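Local coordinates for protein PnpC (Pseudomonas putida, PDB 3N9T) that probably cleaves the aromatic ring of hydroxyquinol between the two adjacent hydroxyl-bearing carbons (intradiol cleavage), using a ferric iron and molecular oxygen, at residues L11-A16 and H38-V43; T61-K66 and R72-L77. One frame throughout, in Å; residues are numbered along the deposited sequence.

Contact 1: L11-A16 and H38-V43; sequences LISDQA and HLHDFV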
# COMPACT_ATOMS: atom_id res chain seq x y z
N LEU A 11 -16.22 -15.08 4.02
CA LEU A 11 -17.20 -14.22 4.68
C LEU A 11 -16.50 -12.95 5.14
O LEU A 11 -17.04 -11.86 5.12
CB LEU A 11 -17.85 -14.95 5.87
CG LEU A 11 -18.85 -14.11 6.72
CD1 LEU A 11 -20.07 -13.62 5.87
CD2 LEU A 11 -19.39 -14.86 7.97
N ILE A 12 -15.25 -13.08 5.54
CA ILE A 12 -14.49 -11.90 5.99
C ILE A 12 -14.31 -10.93 4.78
O ILE A 12 -14.48 -9.71 4.86
CB ILE A 12 -13.09 -12.35 6.55
CG1 ILE A 12 -13.25 -13.19 7.84
CG2 ILE A 12 -12.11 -11.07 6.73
CD1 ILE A 12 -11.89 -14.01 8.24
N SER A 13 -13.92 -11.48 3.63
CA SER A 13 -13.74 -10.62 2.44
C SER A 13 -15.02 -9.97 1.94
O SER A 13 -15.02 -8.79 1.54
CB SER A 13 -13.05 -11.41 1.31
OG SER A 13 -11.86 -11.94 1.87
N ASP A 14 -16.13 -10.72 1.96
CA ASP A 14 -17.43 -10.12 1.61
C ASP A 14 -17.78 -8.95 2.51
O ASP A 14 -18.21 -7.89 2.02
CB ASP A 14 -18.55 -11.17 1.71
CG ASP A 14 -18.52 -12.15 0.52
OD1 ASP A 14 -17.85 -11.86 -0.50
OD2 ASP A 14 -19.21 -13.20 0.58
N GLN A 15 -17.65 -9.14 3.84
CA GLN A 15 -17.96 -8.05 4.78
C GLN A 15 -17.04 -6.81 4.48
O GLN A 15 -17.49 -5.66 4.52
CB GLN A 15 -17.62 -8.49 6.21
CG GLN A 15 -18.61 -9.32 6.96
CD GLN A 15 -18.02 -9.74 8.33
OE1 GLN A 15 -18.21 -9.05 9.28
NE2 GLN A 15 -17.24 -10.80 8.37
N ALA A 16 -15.77 -7.06 4.21
CA ALA A 16 -14.84 -5.95 3.99
C ALA A 16 -15.25 -5.18 2.72
O ALA A 16 -15.35 -3.97 2.71
CB ALA A 16 -13.43 -6.51 3.87
N HIS A 38 -9.24 -7.08 -4.65
CA HIS A 38 -7.91 -7.47 -5.21
C HIS A 38 -6.92 -7.75 -4.10
O HIS A 38 -6.13 -8.72 -4.17
CB HIS A 38 -7.32 -6.46 -6.23
CG HIS A 38 -8.04 -6.43 -7.53
ND1 HIS A 38 -7.69 -7.22 -8.60
CD2 HIS A 38 -9.19 -5.81 -7.89
CE1 HIS A 38 -8.52 -7.00 -9.61
NE2 HIS A 38 -9.46 -6.18 -9.20
N LEU A 39 -6.98 -6.94 -3.07
CA LEU A 39 -6.06 -7.09 -1.96
C LEU A 39 -6.29 -8.44 -1.25
O LEU A 39 -5.34 -9.19 -0.97
CB LEU A 39 -6.40 -5.99 -0.97
CG LEU A 39 -5.53 -5.70 0.24
CD1 LEU A 39 -4.05 -5.76 -0.06
CD2 LEU A 39 -5.98 -4.30 0.77
N HIS A 40 -7.57 -8.75 -0.99
CA HIS A 40 -7.94 -9.99 -0.35
C HIS A 40 -7.69 -11.20 -1.27
O HIS A 40 -7.26 -12.22 -0.77
CB HIS A 40 -9.43 -10.02 0.07
CG HIS A 40 -9.71 -9.25 1.33
ND1 HIS A 40 -10.38 -9.81 2.40
CD2 HIS A 40 -9.37 -8.00 1.71
CE1 HIS A 40 -10.48 -8.91 3.37
NE2 HIS A 40 -9.87 -7.81 2.98
N ASP A 41 -7.91 -11.06 -2.58
CA ASP A 41 -7.58 -12.16 -3.50
C ASP A 41 -6.06 -12.44 -3.54
O ASP A 41 -5.62 -13.58 -3.63
CB ASP A 41 -8.08 -11.88 -4.91
CG ASP A 41 -9.62 -12.13 -5.05
OD1 ASP A 41 -10.25 -12.72 -4.13
OD2 ASP A 41 -10.17 -11.73 -6.08
N PHE A 42 -5.28 -11.38 -3.53
CA PHE A 42 -3.84 -11.55 -3.39
C PHE A 42 -3.42 -12.31 -2.11
O PHE A 42 -2.62 -13.31 -2.15
CB PHE A 42 -3.18 -10.16 -3.44
CG PHE A 42 -1.85 -10.12 -2.78
CD1 PHE A 42 -0.74 -10.83 -3.32
CD2 PHE A 42 -1.67 -9.36 -1.63
CE1 PHE A 42 0.48 -10.78 -2.70
CE2 PHE A 42 -0.45 -9.35 -0.98
CZ PHE A 42 0.63 -10.04 -1.54
N VAL A 43 -3.90 -11.84 -0.97
CA VAL A 43 -3.55 -12.47 0.31
C VAL A 43 -3.99 -13.98 0.29
O VAL A 43 -3.26 -14.85 0.73
CB VAL A 43 -4.21 -11.72 1.46
CG1 VAL A 43 -4.11 -12.49 2.77
CG2 VAL A 43 -3.55 -10.35 1.64

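Contact 2: T61-K66 and R72-L77; sequences TATGQK and RQEFIL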
# COMPACT_ATOMS: atom_id res chain seq x y z
N THR A 61 5.42 1.09 6.10
CA THR A 61 5.59 2.12 7.10
C THR A 61 6.89 2.90 6.73
O THR A 61 6.90 4.14 6.64
CB THR A 61 5.59 1.53 8.53
OG1 THR A 61 4.33 0.87 8.79
CG2 THR A 61 5.70 2.64 9.63
N ALA A 62 7.96 2.14 6.56
CA ALA A 62 9.28 2.64 6.22
C ALA A 62 9.19 3.41 4.92
O ALA A 62 9.76 4.45 4.84
CB ALA A 62 10.31 1.47 6.14
N THR A 63 8.39 2.98 3.94
CA THR A 63 8.25 3.73 2.69
C THR A 63 7.61 5.11 2.93
O THR A 63 8.11 6.15 2.47
CB THR A 63 7.42 2.92 1.65
OG1 THR A 63 8.14 1.72 1.37
CG2 THR A 63 7.17 3.78 0.34
N GLY A 64 6.52 5.12 3.68
CA GLY A 64 5.91 6.41 4.03
C GLY A 64 6.87 7.30 4.81
O GLY A 64 6.96 8.51 4.53
N GLN A 65 7.62 6.71 5.75
CA GLN A 65 8.55 7.49 6.59
C GLN A 65 9.72 8.07 5.82
O GLN A 65 10.29 9.08 6.28
CB GLN A 65 9.09 6.64 7.73
CG GLN A 65 8.06 6.41 8.83
CD GLN A 65 7.97 7.59 9.78
OE1 GLN A 65 9.01 8.11 10.24
NE2 GLN A 65 6.74 8.01 10.11
N LYS A 66 10.08 7.44 4.69
CA LYS A 66 11.17 7.91 3.78
C LYS A 66 10.75 9.11 2.94
O LYS A 66 11.59 9.76 2.27
CB LYS A 66 11.65 6.78 2.85
CG LYS A 66 13.05 7.01 2.19
CD LYS A 66 14.19 6.80 3.18
CE LYS A 66 15.49 7.25 2.54
NZ LYS A 66 16.62 6.73 3.42
N ARG A 72 12.12 13.89 -1.83
CA ARG A 72 12.07 12.43 -1.90
C ARG A 72 10.64 11.92 -1.68
O ARG A 72 10.03 12.12 -0.61
CB ARG A 72 13.05 11.81 -0.87
CG ARG A 72 13.14 10.27 -0.94
CD ARG A 72 13.78 9.82 -2.23
NE ARG A 72 14.03 8.39 -2.10
CZ ARG A 72 15.17 7.87 -1.65
NH1 ARG A 72 16.19 8.69 -1.34
NH2 ARG A 72 15.29 6.55 -1.54
N GLN A 73 10.13 11.23 -2.69
CA GLN A 73 8.81 10.64 -2.55
C GLN A 73 8.99 9.14 -2.79
O GLN A 73 8.98 8.68 -3.93
CB GLN A 73 7.86 11.29 -3.56
CG GLN A 73 6.55 11.80 -2.97
CD GLN A 73 5.81 10.73 -2.20
OE1 GLN A 73 5.00 11.04 -1.29
NE2 GLN A 73 6.10 9.46 -2.52
N GLU A 74 9.14 8.38 -1.71
CA GLU A 74 9.46 6.95 -1.83
C GLU A 74 8.21 6.19 -2.32
O GLU A 74 8.33 5.14 -2.96
CB GLU A 74 9.94 6.36 -0.49
CG GLU A 74 10.60 4.92 -0.64
CD GLU A 74 12.02 4.92 -1.25
OE1 GLU A 74 12.42 5.98 -1.76
OE2 GLU A 74 12.72 3.88 -1.24
N PHE A 75 7.01 6.67 -1.95
CA PHE A 75 5.79 5.99 -2.47
C PHE A 75 5.69 6.10 -4.00
O PHE A 75 5.26 5.14 -4.66
CB PHE A 75 4.45 6.38 -1.79
CG PHE A 75 4.07 5.42 -0.68
CD1 PHE A 75 4.16 5.82 0.65
CD2 PHE A 75 3.74 4.05 -0.97
CE1 PHE A 75 3.95 4.90 1.70
CE2 PHE A 75 3.48 3.15 0.08
CZ PHE A 75 3.59 3.55 1.42
N ILE A 76 6.02 7.27 -4.55
CA ILE A 76 6.03 7.44 -6.01
C ILE A 76 7.09 6.51 -6.60
O ILE A 76 6.85 5.81 -7.57
CB ILE A 76 6.28 8.89 -6.40
CG1 ILE A 76 5.09 9.75 -5.93
CG2 ILE A 76 6.54 9.02 -7.95
CD1 ILE A 76 5.10 11.23 -6.44
N LEU A 77 8.27 6.50 -5.99
CA LEU A 77 9.31 5.59 -6.46
C LEU A 77 8.87 4.15 -6.41
O LEU A 77 9.20 3.38 -7.30
CB LEU A 77 10.61 5.80 -5.63
CG LEU A 77 11.84 5.16 -6.21
CD1 LEU A 77 12.10 5.70 -7.63
CD2 LEU A 77 12.98 5.68 -5.30

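Contact 1: L11-A16 and H38-V43
S13 OG meets H40 ND1 at 2.6 Å, the one hydrogen bond joining 11-16 to 38-43. The hydroxyl lies at the imidazole edge, near the ring plane; either atom could be the donor. Both side chains start out beside their own backbone N: S13 has OG anti to its carbonyl carbon (chi1 -54°), and H40 turns CG the same way (chi1 -79°), which sends the ring toward helix 7-18. The other ring nitrogen is held as well, H40 NE2 bonding to L82 O of the second subunit. Partners at both nitrogens fix the rotation of this buried ring. S13 OG also has a weak bond to E9 O one turn back in its own helix.

The nonpolar contacts are few and gather on the same ring. A16 CB rests obliquely against it, 3.8 Å from H40 CE1, while I12 CG2 comes to the ring edge, 4.3 Å from H40 CE1. The H40 side chain thus spans helix axes that stay 10.5 Å apart, and the buried surface is small at 142 Å².

Helices 7-18 and 26-46 run nearly antiparallel here (163°), forming a helical hairpin far from the iron. A salt bridge from D14 to R37 adds a second tie between them. The second subunit packs on A16 and H40 through L82 and G83, whereas L39 and F42 of helix 26-46 touch bound phospholipid; the hairpin therefore belongs to the helical, lipid-binding dimer region.

Contact 2: T61-K66 and R72-L77
T63 and F75 meet in a CH-pi contact: the T63 methyl CG2 sits 3.4 Å from the F75 ring centroid, only 3° off the ring normal. T63 owes this to its first torsion (chi1 -62°), which leaves CG2 anti to the backbone N and places OG1 beside that N, where it bonds to F59 O within helix 50-65. The F75 ring also reaches the backbone of G64, whose N lies 3.3 Å from F75 CE1.

E74 extends CG anti to its backbone N (chi1 -167°), then bends at chi2. Its CG packs at 3.7 Å on T63 CG2, and its CB at 3.8 Å on K66 CB. R72, likewise bent at chi2, turns its guanidinium side-on to E74: NE and NH2 both reach E74 OE1, each at 2.9 Å, NE nearly in line with the C-O bond. K66 lays its aliphatic chain over one face of the guanidinium, CE 4.1 Å from R72 NH2, and carries NZ onward to D199 O. R72 NH2 also forms a salt bridge with the D199 carboxylate, so the two cations are tied to different atoms of one residue.

The contact closes the short loop that leads from helix 50-65 into helix 74-81. Helix 201-209 adjoins it, P201 touching T63 and E74 while V202 N binds E74 OE2; F75 lines the phospholipid pocket and packs on T61 of the second subunit.

Both contacts are largely buried and touch the second subunit, yet their centres lie 26 Å apart and they share no element. Contact 1 is helix on helix, joining successive helices 7-18 and 26-46 at the outer end of the chain, 33 Å from its centre; contact 2, at 18 Å, includes loop residues and a partly exposed charged side, and meets helix 201-209. Their chemistry differs accordingly. One polar pair carries contact 1 between axes set well apart, whereas contact 2 buries more than twice the surface through methyl, ring and aliphatic contacts, with the R72-E74 salt bridge inside one segment. Pocket residue F75 makes contact 2 itself, whereas F42 stays off the interface of contact 1.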